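Acetyltransferase (Brucella abortus str. 2308 A, PDB 4ZBG) binds acetyl coenzyme A and, as a member of the GNAT family, probably transfers its acetyl group to an amine of an acceptor substrate. Local coordinates at residues Q24-A29 with L66-F71; S56-A59 with Q64-G67; G87-L92 with K103-G108. One frame throughout, in Å; residues are numbered along the deposited sequence. Where two conformers were deposited one is given.

Contact 1 of 3, residues Q24-A29 with L66-F71; sequences QVTEAA and LGHIAF. With ACO (acetyl coenzyme *a), chain B.
V25 of helix 19-30 comes down on the backbone of strand 64-76, its CG1 methyl 4.1 Å from L66 O and 4.2 Å from G67 CA. Standing anti to the backbone N (chi1 171°), CG1 rests on the main chain itself, and a short branched side chain suits a helix lying this close to the strand. The two segments run at 95° to each other; helix 19-30 packs on one face of the central sheet, as N-terminal helices do in the GNAT fold.

H68 points its CB toward the helix. Its first torsion sets CG beside the carbonyl carbon, and chi2 of -102° turns the ring, bringing ND1 to 4.2 Å from T26 OG1, which meets the ring obliquely and too far off for a direct bond. A water bridges them: it lies in the ring plane at the edge, 2.9 Å from H68 ND1, and donates to T26 OG1 at 2.8 Å. CD2 lies 3.3 Å from L57 O, and NE2 is hydrogen-bonded to S56 OG, so both nitrogens of this buried ring have partners. T26 OG1 also bonds to I22 O one turn back, which suits threonine to a buried helix position. Further along, A29 CB lies 3.6 Å from O9P of acetyl-CoA.

Contact 2 of 3, residues S56-A59 with Q64-G67; sequences SLVA and QVLG
A classic beta bulge interrupts the hairpin formed by strands 55-61 and 64-76: L66 and G67 both face A59. The carbonyl of A59 therefore serves two amides. L66 N gives the short bond, 2.7 Å to A59 O at 162° and nearly in line with the C=O, while G67 N reaches the same A59 O only weakly, at 3.5 Å. The return bond is regular in length, A59 N to G67 O at 3.0 Å, although the donor stands 42° out of the carbonyl plane. A59 and G67 thus make an antiparallel hydrogen-bonded pair, with L66 as the extra residue; its psi of -23° departs from an extended strand and produces the kink.

G67 has no side chain, and beside it the small A59 sets its CB on the sheet face turned to I100. V58 CA adds a C-H contact to G67 O at 3.3 Å.

On the sheet face that carries V58, the two valines cross at about a right angle, V58 CG1 meeting V65 CG1 at 4.0 Å. V65 turns that methyl anti to its own N and beside its carbonyl carbon, and beta-branched side chains fill the space close to the backbone.

Helix 19-30 packs on this face, with I22 against V58 and V25 against V65. A59 and L66 instead touch I100 of helix 100-114, and L57 reaches E107 and Q111 of that helix; strand 10-13 flanks strand 55-61 on its other edge.

Contact 3 of 3, residues G87-L92 with K103-G108; sequences GPVSVL and KLIREG. With ACO (acetyl coenzyme *a), chain B.
V89 sets CG1 between its backbone N and carbonyl carbon (chi1 55°), a less usual valine setting that puts CG2 anti to N, and the two methyls part company. CG2 meets I105 CG1 of helix 100-114 at 4.3 Å, whereas CG1 lies 3.4 Å from the thioester oxygen O of acetyl-CoA. V91 takes the usual setting: chi1 of 171° places CG2 anti to the carbonyl carbon, and this branch approaches L104 CD1 at 4.5 Å while also lying near O4A and O6A of the pyrophosphate. No polar groups meet between strand and helix, so aliphatic methyls suit the joint, and I69 of the next strand packs on L104 and I105. The contact closes the first half of the beta-alpha-beta unit of strand 83-91, helix 100-114 and strand 119-122.

The backbone of the same strand grips the cofactor. V91 N donates to O9P at 3.0 Å, ACO N4P donates to V89 O at 2.8 Å, and V89 N reaches the thioester O at 3.2 Å. The pantetheine arm thus pairs with strand 83-91 rather as another strand would, a hallmark of the GNAT fold. At phi 141° any side chain would jam against the preceding carbonyl O, which by itself calls for glycine at G87; a CB would also crowd the thioester O. A cis peptide follows, to P88.

The bent bond from V89 N could polarise the thioester C=O and, as in other GNAT enzymes, probably helps stabilise the charge developing on the oxygen.

In the fold
Strand 64-76 is the common thread: contacts 1 and 2 share L66 and G67, and contact 3 joins the next strand of the sheet to helix 100-114. Their centres are only 7 to 8 Å apart. Contact 1 is tied to contact 2 through I69 N and L57 O, 3.0 Å apart, and to contact 3 through H68 N and S90 O, at 2.8 Å. The bulge of contact 2 joins contact 3 where L66 O meets L92 N at 2.9 Å. Acetyl-CoA runs along strand 83-91, touched by A29 of contact 1 and hydrogen-bonded in contact 3, while G97, G99, G101 and G102 bind it through their backbone amides.

Contact 1 of 3, residues Q24-A29 with L66-F71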
loop_
_atom_site.group_PDB
_atom_site.type_symbol
_atom_site.label_atom_id
_atom_site.label_comp_id
_atom_site.label_asym_id
_atom_site.label_seq_id
_atom_site.Cartn_x
_atom_site.Cartn_y
_atom_site.Cartn_z
ATOM N N GLN A 24 2.209 12.557 -7.536
ATOM C CA GLN A 24 1.157 13.161 -8.351
ATOM C C GLN A 24 -0.065 12.245 -8.472
ATOM O O GLN A 24 -1.205 12.687 -8.340
ATOM C CB GLN A 24 1.705 13.489 -9.737
ATOM C CG GLN A 24 0.700 14.105 -10.691
ATOM C CD GLN A 24 1.226 14.193 -12.118
ATOM O OE1 GLN A 24 2.412 13.971 -12.376
ATOM N NE2 GLN A 24 0.336 14.504 -13.054
ATOM N N VAL A 25 0.175 10.964 -8.718
ATOM C CA VAL A 25 -0.919 10.007 -8.814
ATOM C C VAL A 25 -1.651 9.871 -7.474
ATOM O O VAL A 25 -2.885 9.870 -7.415
ATOM C CB VAL A 25 -0.404 8.652 -9.323
ATOM C CG1 VAL A 25 -1.487 7.604 -9.214
ATOM C CG2 VAL A 25 0.079 8.788 -10.769
ATOM N N THR A 26 -0.878 9.756 -6.402
ATOM C CA THR A 26 -1.436 9.622 -5.070
ATOM C C THR A 26 -2.314 10.832 -4.761
ATOM O O THR A 26 -3.455 10.699 -4.306
ATOM C CB THR A 26 -0.310 9.521 -4.023
ATOM O OG1 THR A 26 0.490 8.373 -4.305
ATOM C CG2 THR A 26 -0.858 9.399 -2.627
ATOM N N GLU A 27 -1.793 12.026 -5.021
ATOM C CA GLU A 27 -2.534 13.227 -4.680
ATOM C C GLU A 27 -3.776 13.390 -5.543
ATOM O O GLU A 27 -4.807 13.850 -5.056
ATOM C CB GLU A 27 -1.619 14.451 -4.692
ATOM C CG GLU A 27 -0.639 14.368 -3.524
ATOM C CD GLU A 27 0.360 15.498 -3.434
ATOM O OE1 GLU A 27 0.515 16.279 -4.389
ATOM O OE2 GLU A 27 1.011 15.585 -2.380
ATOM N N ALA A 28 -3.705 12.960 -6.804
ATOM C CA ALA A 28 -4.883 12.993 -7.672
ATOM C C ALA A 28 -5.951 12.036 -7.159
ATOM O O ALA A 28 -7.138 12.362 -7.138
ATOM C CB ALA A 28 -4.509 12.644 -9.099
ATOM N N ALA A 29 -5.534 10.849 -6.733
ATOM C CA ALA A 29 -6.485 9.849 -6.249
ATOM C C ALA A 29 -7.199 10.313 -4.976
ATOM O O ALA A 29 -8.395 10.072 -4.798
ATOM C CB ALA A 29 -5.778 8.526 -6.011
ATOM N N LEU A 66 0.147 4.657 -13.599
ATOM C CA LEU A 66 -1.308 4.639 -13.475
ATOM C C LEU A 66 -1.769 4.400 -12.045
ATOM O O LEU A 66 -2.898 4.722 -11.698
ATOM C CB LEU A 66 -1.903 3.542 -14.349
ATOM C CG LEU A 66 -1.629 3.601 -15.845
ATOM C CD1 LEU A 66 -2.410 2.488 -16.510
ATOM C CD2 LEU A 66 -2.009 4.959 -16.423
ATOM N N GLY A 67 -0.910 3.795 -11.234
ATOM C CA GLY A 67 -1.284 3.431 -9.886
ATOM C C GLY A 67 -0.059 3.125 -9.075
ATOM O O GLY A 67 1.013 2.871 -9.631
ATOM N N HIS A 68 -0.230 3.144 -7.760
ATOM C CA HIS A 68 0.867 2.961 -6.831
ATOM C C HIS A 68 0.356 2.290 -5.559
ATOM O O HIS A 68 -0.793 2.493 -5.152
ATOM C CB HIS A 68 1.493 4.312 -6.472
ATOM C CG HIS A 68 2.490 4.214 -5.368
ATOM N ND1 HIS A 68 2.208 4.587 -4.071
ATOM C CD2 HIS A 68 3.752 3.723 -5.359
ATOM C CE1 HIS A 68 3.264 4.345 -3.314
ATOM N NE2 HIS A 68 4.213 3.823 -4.074
ATOM N N ILE A 69 1.218 1.501 -4.922
ATOM C CA ILE A 69 0.908 0.934 -3.615
ATOM C C ILE A 69 2.132 0.982 -2.709
ATOM O O ILE A 69 3.249 0.710 -3.160
ATOM C CB ILE A 69 0.316 -0.481 -3.745
ATOM C CG1 ILE A 69 -0.155 -1.015 -2.388
ATOM C CG2 ILE A 69 1.325 -1.430 -4.393
ATOM C CD1 ILE A 69 -1.016 -2.242 -2.538
ATOM N N ALA A 70 1.901 1.323 -1.441
ATOM C CA ALA A 70 2.928 1.327 -0.406
ATOM C C ALA A 70 2.648 0.276 0.662
ATOM O O ALA A 70 1.495 0.064 1.042
ATOM C CB ALA A 70 2.996 2.694 0.257
ATOM N N PHE A 71 3.718 -0.339 1.158
ATOM C CA PHE A 71 3.681 -1.161 2.357
ATOM C C PHE A 71 4.779 -0.697 3.292
ATOM O O PHE A 71 5.846 -0.292 2.837
ATOM C CB PHE A 71 3.926 -2.628 2.032
ATOM C CG PHE A 71 2.887 -3.247 1.157
ATOM C CD1 PHE A 71 2.941 -3.109 -0.220
ATOM C CD2 PHE A 71 1.870 -4.006 1.712
ATOM C CE1 PHE A 71 1.992 -3.703 -1.024
ATOM C CE2 PHE A 71 0.915 -4.612 0.918
ATOM C CZ PHE A 71 0.972 -4.459 -0.452
HETATM N N1A ACO B . -15.833 -5.300 -14.280
HETATM C C2A ACO B . -16.634 -5.013 -13.260
HETATM N N3A ACO B . -16.179 -4.453 -12.152
HETATM C C4A ACO B . -14.879 -4.162 -12.028
HETATM C C5A ACO B . -14.015 -4.445 -13.059
HETATM C C6A ACO B . -14.541 -5.035 -14.219
HETATM N N6A ACO B . -13.675 -5.350 -15.336
HETATM N N7A ACO B . -12.789 -4.063 -12.683
HETATM C C8A ACO B . -12.894 -3.568 -11.459
HETATM N N9A ACO B . -14.147 -3.614 -11.040
HETATM C C1B ACO B . -14.656 -3.165 -9.744
HETATM C C2B ACO B . -14.181 -3.838 -8.691
HETATM O O2B ACO B . -14.885 -5.072 -8.427
HETATM C C3B ACO B . -14.361 -2.760 -7.431
HETATM O O3B ACO B . -15.758 -2.680 -7.041
HETATM P P3B ACO B . -16.386 -3.500 -5.760
HETATM O O7A ACO B . -17.836 -3.081 -5.693
HETATM O O8A ACO B . -15.634 -3.102 -4.513
HETATM O O9A ACO B . -16.231 -4.977 -6.048
HETATM C C4B ACO B . -13.960 -1.595 -7.946
HETATM O O4B ACO B . -14.110 -1.729 -9.509
HETATM C C5B ACO B . -12.487 -1.203 -7.727
HETATM O O5B ACO B . -11.662 -2.323 -7.935
HETATM P P1A ACO B . -10.257 -2.215 -8.768
HETATM O O1A ACO B . -10.482 -1.870 -10.209
HETATM O O2A ACO B . -9.486 -3.469 -8.463
HETATM O O3A ACO B . -9.460 -1.022 -8.025
HETATM P P2A ACO B . -9.094 0.434 -8.616
HETATM O O4A ACO B . -8.062 0.318 -9.693
HETATM O O5A ACO B . -10.339 1.219 -8.921
HETATM O O6A ACO B . -8.340 1.039 -7.317
HETATM C CBP ACO B . -8.525 2.284 -5.287
HETATM C CCP ACO B . -8.982 1.045 -6.062
HETATM C CDP ACO B . -9.142 2.225 -3.892
HETATM C CEP ACO B . -7.002 2.255 -5.208
HETATM C CAP ACO B . -8.995 3.531 -6.038
HETATM O OAP ACO B . -10.399 3.593 -5.961
HETATM C C9P ACO B . -8.414 4.840 -5.502
HETATM O O9P ACO B . -7.327 5.238 -5.798
HETATM N N8P ACO B . -9.278 5.575 -4.625
HETATM C C7P ACO B . -8.882 6.843 -4.052
HETATM C C6P ACO B . -7.780 6.670 -3.019
HETATM C C5P ACO B . -8.180 5.679 -1.947
HETATM O O5P ACO B . -9.193 5.789 -1.326
HETATM N N4P ACO B . -7.275 4.594 -1.709
HETATM C C3P ACO B . -7.581 3.602 -0.699
HETATM C C2P ACO B . -7.255 4.129 0.692
HETATM S S1P ACO B . -7.419 2.774 1.885
HETATM C C ACO B . -5.847 1.904 1.786
HETATM O O ACO B . -4.951 2.345 1.137
HETATM C CH3 ACO B . -5.736 0.597 2.552
HETATM O O HOH W 1 -0.217 5.858 -3.227
#

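Contact 2 of 3, residues S56-A59 with Q64-G67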
loop_
_atom_site.group_PDB
_atom_site.type_symbol
_atom_site.label_atom_id
_atom_site.label_comp_id
_atom_site.label_asym_id
_atom_site.label_seq_id
_atom_site.Cartn_x
_atom_site.Cartn_y
_atom_site.Cartn_z
ATOM N N SER A 56 7.207 -0.700 -2.605
ATOM C CA SER A 56 6.530 0.362 -3.324
ATOM C C SER A 56 6.452 -0.083 -4.769
ATOM O O SER A 56 7.486 -0.235 -5.427
ATOM C CB SER A 56 7.330 1.653 -3.206
ATOM O OG SER A 56 6.723 2.696 -3.951
ATOM N N LEU A 57 5.234 -0.342 -5.243
ATOM C CA LEU A 57 5.030 -0.828 -6.605
ATOM C C LEU A 57 4.242 0.183 -7.400
ATOM O O LEU A 57 3.353 0.850 -6.863
ATOM C CB LEU A 57 4.251 -2.143 -6.616
ATOM C CG LEU A 57 4.816 -3.328 -5.841
ATOM C CD1 LEU A 57 3.896 -4.531 -5.993
ATOM C CD2 LEU A 57 6.226 -3.662 -6.292
ATOM N N VAL A 58 4.557 0.267 -8.688
ATOM C CA VAL A 58 3.789 1.076 -9.620
ATOM C C VAL A 58 3.216 0.207 -10.729
ATOM O O VAL A 58 3.813 -0.798 -11.126
ATOM C CB VAL A 58 4.609 2.236 -10.213
ATOM C CG1 VAL A 58 4.985 3.239 -9.135
ATOM C CG2 VAL A 58 5.837 1.710 -10.962
ATOM N N ALA A 59 2.048 0.607 -11.217
ATOM C CA ALA A 59 1.487 0.097 -12.453
ATOM C C ALA A 59 1.801 1.144 -13.511
ATOM O O ALA A 59 1.432 2.307 -13.362
ATOM C CB ALA A 59 -0.004 -0.071 -12.319
ATOM N N GLN A 64 3.758 5.967 -18.241
ATOM C CA GLN A 64 3.018 6.735 -17.240
ATOM C C GLN A 64 2.655 5.851 -16.052
ATOM O O GLN A 64 2.249 4.701 -16.231
ATOM C CB GLN A 64 1.737 7.309 -17.852
ATOM C CG GLN A 64 0.886 8.117 -16.873
ATOM C CD GLN A 64 -0.391 8.654 -17.495
ATOM O OE1 GLN A 64 -0.760 9.819 -17.299
ATOM N NE2 GLN A 64 -1.069 7.819 -18.251
ATOM N N VAL A 65 2.808 6.384 -14.845
ATOM C CA VAL A 65 2.350 5.687 -13.646
ATOM C C VAL A 65 0.834 5.794 -13.572
ATOM O O VAL A 65 0.292 6.895 -13.494
ATOM C CB VAL A 65 3.001 6.241 -12.366
ATOM C CG1 VAL A 65 2.402 5.568 -11.140
ATOM C CG2 VAL A 65 4.515 6.056 -12.398
ATOM N N LEU A 66 0.147 4.657 -13.599
ATOM C CA LEU A 66 -1.308 4.639 -13.475
ATOM C C LEU A 66 -1.769 4.400 -12.045
ATOM O O LEU A 66 -2.898 4.722 -11.698
ATOM C CB LEU A 66 -1.903 3.542 -14.349
ATOM C CG LEU A 66 -1.629 3.601 -15.845
ATOM C CD1 LEU A 66 -2.410 2.488 -16.510
ATOM C CD2 LEU A 66 -2.009 4.959 -16.423
ATOM N N GLY A 67 -0.910 3.795 -11.234
ATOM C CA GLY A 67 -1.284 3.431 -9.886
ATOM C C GLY A 67 -0.059 3.125 -9.075
ATOM O O GLY A 67 1.013 2.871 -9.631
#

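Contact 3 of 3, residues G87-L92 with K103-G108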
loop_
_atom_site.group_PDB
_atom_site.type_symbol
_atom_site.label_atom_id
_atom_site.label_comp_id
_atom_site.label_asym_id
_atom_site.label_seq_id
_atom_site.Cartn_x
_atom_site.Cartn_y
_atom_site.Cartn_z
ATOM N N GLY A 87 -0.888 0.592 2.524
ATOM C CA GLY A 87 -1.468 1.892 2.260
ATOM C C GLY A 87 -0.467 3.026 2.280
ATOM O O GLY A 87 0.532 2.974 2.996
ATOM N N PRO A 88 -0.739 4.084 1.512
ATOM C CA PRO A 88 -1.880 4.184 0.592
ATOM C C PRO A 88 -1.747 3.288 -0.636
ATOM O O PRO A 88 -0.649 2.866 -0.996
ATOM C CB PRO A 88 -1.821 5.648 0.140
ATOM C CG PRO A 88 -0.386 5.994 0.245
ATOM C CD PRO A 88 0.102 5.293 1.487
ATOM N N VAL A 89 -2.892 2.991 -1.242
ATOM C CA VAL A 89 -2.960 2.481 -2.604
ATOM C C VAL A 89 -3.775 3.499 -3.392
ATOM O O VAL A 89 -4.796 3.997 -2.899
ATOM C CB VAL A 89 -3.544 1.041 -2.666
ATOM C CG1 VAL A 89 -4.915 0.941 -2.000
ATOM C CG2 VAL A 89 -3.589 0.547 -4.108
ATOM N N SER A 90 -3.317 3.809 -4.602
ATOM C CA SER A 90 -3.861 4.911 -5.387
ATOM C C SER A 90 -3.868 4.540 -6.850
ATOM O O SER A 90 -2.876 4.028 -7.355
ATOM C CB SER A 90 -2.965 6.153 -5.254
ATOM O OG SER A 90 -2.745 6.507 -3.905
ATOM N N VAL A 91 -4.965 4.826 -7.536
ATOM C CA VAL A 91 -5.035 4.648 -8.985
ATOM C C VAL A 91 -5.585 5.939 -9.571
ATOM O O VAL A 91 -6.491 6.535 -8.996
ATOM C CB VAL A 91 -5.901 3.419 -9.367
ATOM C CG1 VAL A 91 -6.161 3.354 -10.882
ATOM C CG2 VAL A 91 -5.237 2.136 -8.877
ATOM N N LEU A 92 -5.037 6.383 -10.704
ATOM C CA LEU A 92 -5.556 7.576 -11.365
ATOM C C LEU A 92 -7.062 7.451 -11.506
ATOM O O LEU A 92 -7.546 6.423 -11.978
ATOM C CB LEU A 92 -4.954 7.713 -12.758
ATOM C CG LEU A 92 -3.528 8.245 -12.846
ATOM C CD1 LEU A 92 -3.055 8.223 -14.290
ATOM C CD2 LEU A 92 -3.438 9.655 -12.278
ATOM N N LYS A 103 -4.734 -5.640 -8.983
ATOM C CA LYS A 103 -3.468 -6.216 -9.435
ATOM C C LYS A 103 -2.293 -5.742 -8.579
ATOM O O LYS A 103 -1.423 -6.541 -8.230
ATOM C CB LYS A 103 -3.222 -5.949 -10.926
ATOM C CG LYS A 103 -4.136 -6.754 -11.816
ATOM C CD LYS A 103 -4.008 -6.319 -13.267
ATOM C CE LYS A 103 -5.000 -7.055 -14.157
ATOM N NZ LYS A 103 -5.172 -6.351 -15.453
ATOM N N LEU A 104 -2.267 -4.452 -8.244
ATOM C CA LEU A 104 -1.219 -3.912 -7.376
ATOM C C LEU A 104 -1.244 -4.569 -6.004
ATOM O O LEU A 104 -0.201 -4.917 -5.447
ATOM C CB LEU A 104 -1.388 -2.402 -7.219
ATOM C CG LEU A 104 -0.915 -1.591 -8.421
ATOM C CD1 LEU A 104 -1.426 -0.168 -8.313
ATOM C CD2 LEU A 104 0.609 -1.611 -8.499
ATOM N N ILE A 105 -2.440 -4.725 -5.450
ATOM C CA ILE A 105 -2.581 -5.314 -4.123
ATOM C C ILE A 105 -2.134 -6.772 -4.132
ATOM O O ILE A 105 -1.349 -7.190 -3.281
ATOM C CB ILE A 105 -4.012 -5.149 -3.581
ATOM C CG1 ILE A 105 -4.320 -3.665 -3.347
ATOM C CG2 ILE A 105 -4.197 -5.980 -2.318
ATOM C CD1 ILE A 105 -5.797 -3.366 -3.211
ATOM N N ARG A 106 -2.620 -7.553 -5.096
ATOM C CA ARG A 106 -2.253 -8.965 -5.148
ATOM C C ARG A 106 -0.750 -9.137 -5.341
ATOM O O ARG A 106 -0.127 -9.987 -4.700
ATOM C CB ARG A 106 -3.035 -9.698 -6.240
ATOM C CG ARG A 106 -4.498 -9.910 -5.897
ATOM C CD ARG A 106 -5.164 -10.908 -6.822
ATOM N NE ARG A 106 -6.597 -11.002 -6.553
ATOM C CZ ARG A 106 -7.494 -10.158 -7.043
ATOM N NH1 ARG A 106 -7.102 -9.154 -7.812
ATOM N NH2 ARG A 106 -8.783 -10.307 -6.759
ATOM N N GLU A 107 -0.161 -8.334 -6.218
ATOM C CA GLU A 107 1.263 -8.448 -6.452
ATOM C C GLU A 107 2.078 -8.022 -5.221
ATOM O O GLU A 107 3.066 -8.674 -4.862
ATOM C CB GLU A 107 1.661 -7.681 -7.713
ATOM C CG GLU A 107 3.127 -7.796 -8.049
ATOM C CD GLU A 107 3.600 -9.222 -8.247
ATOM O OE1 GLU A 107 2.805 -10.109 -8.652
ATOM O OE2 GLU A 107 4.799 -9.446 -8.005
ATOM N N GLY A 108 1.664 -6.942 -4.565
ATOM C CA GLY A 108 2.335 -6.512 -3.350
ATOM C C GLY A 108 2.294 -7.552 -2.248
ATOM O O GLY A 108 3.307 -7.831 -1.595
HETATM N N1A ACO B . -15.833 -5.300 -14.280
HETATM C C2A ACO B . -16.634 -5.013 -13.260
HETATM N N3A ACO B . -16.179 -4.453 -12.152
HETATM C C4A ACO B . -14.879 -4.162 -12.028
HETATM C C5A ACO B . -14.015 -4.445 -13.059
HETATM C C6A ACO B . -14.541 -5.035 -14.219
HETATM N N6A ACO B . -13.675 -5.350 -15.336
HETATM N N7A ACO B . -12.789 -4.063 -12.683
HETATM C C8A ACO B . -12.894 -3.568 -11.459
HETATM N N9A ACO B . -14.147 -3.614 -11.040
HETATM C C1B ACO B . -14.656 -3.165 -9.744
HETATM C C2B ACO B . -14.181 -3.838 -8.691
HETATM O O2B ACO B . -14.885 -5.072 -8.427
HETATM C C3B ACO B . -14.361 -2.760 -7.431
HETATM O O3B ACO B . -15.758 -2.680 -7.041
HETATM P P3B ACO B . -16.386 -3.500 -5.760
HETATM O O7A ACO B . -17.836 -3.081 -5.693
HETATM O O8A ACO B . -15.634 -3.102 -4.513
HETATM O O9A ACO B . -16.231 -4.977 -6.048
HETATM C C4B ACO B . -13.960 -1.595 -7.946
HETATM O O4B ACO B . -14.110 -1.729 -9.509
HETATM C C5B ACO B . -12.487 -1.203 -7.727
HETATM O O5B ACO B . -11.662 -2.323 -7.935
HETATM P P1A ACO B . -10.257 -2.215 -8.768
HETATM O O1A ACO B . -10.482 -1.870 -10.209
HETATM O O2A ACO B . -9.486 -3.469 -8.463
HETATM O O3A ACO B . -9.460 -1.022 -8.025
HETATM P P2A ACO B . -9.094 0.434 -8.616
HETATM O O4A ACO B . -8.062 0.318 -9.693
HETATM O O5A ACO B . -10.339 1.219 -8.921
HETATM O O6A ACO B . -8.340 1.039 -7.317
HETATM C CBP ACO B . -8.525 2.284 -5.287
HETATM C CCP ACO B . -8.982 1.045 -6.062
HETATM C CDP ACO B . -9.142 2.225 -3.892
HETATM C CEP ACO B . -7.002 2.255 -5.208
HETATM C CAP ACO B . -8.995 3.531 -6.038
HETATM O OAP ACO B . -10.399 3.593 -5.961
HETATM C C9P ACO B . -8.414 4.840 -5.502
HETATM O O9P ACO B . -7.327 5.238 -5.798
HETATM N N8P ACO B . -9.278 5.575 -4.625
HETATM C C7P ACO B . -8.882 6.843 -4.052
HETATM C C6P ACO B . -7.780 6.670 -3.019
HETATM C C5P ACO B . -8.180 5.679 -1.947
HETATM O O5P ACO B . -9.193 5.789 -1.326
HETATM N N4P ACO B . -7.275 4.594 -1.709
HETATM C C3P ACO B . -7.581 3.602 -0.699
HETATM C C2P ACO B . -7.255 4.129 0.692
HETATM S S1P ACO B . -7.419 2.774 1.885
HETATM C C ACO B . -5.847 1.904 1.786
HETATM O O ACO B . -4.951 2.345 1.137
HETATM C CH3 ACO B . -5.736 0.597 2.552
#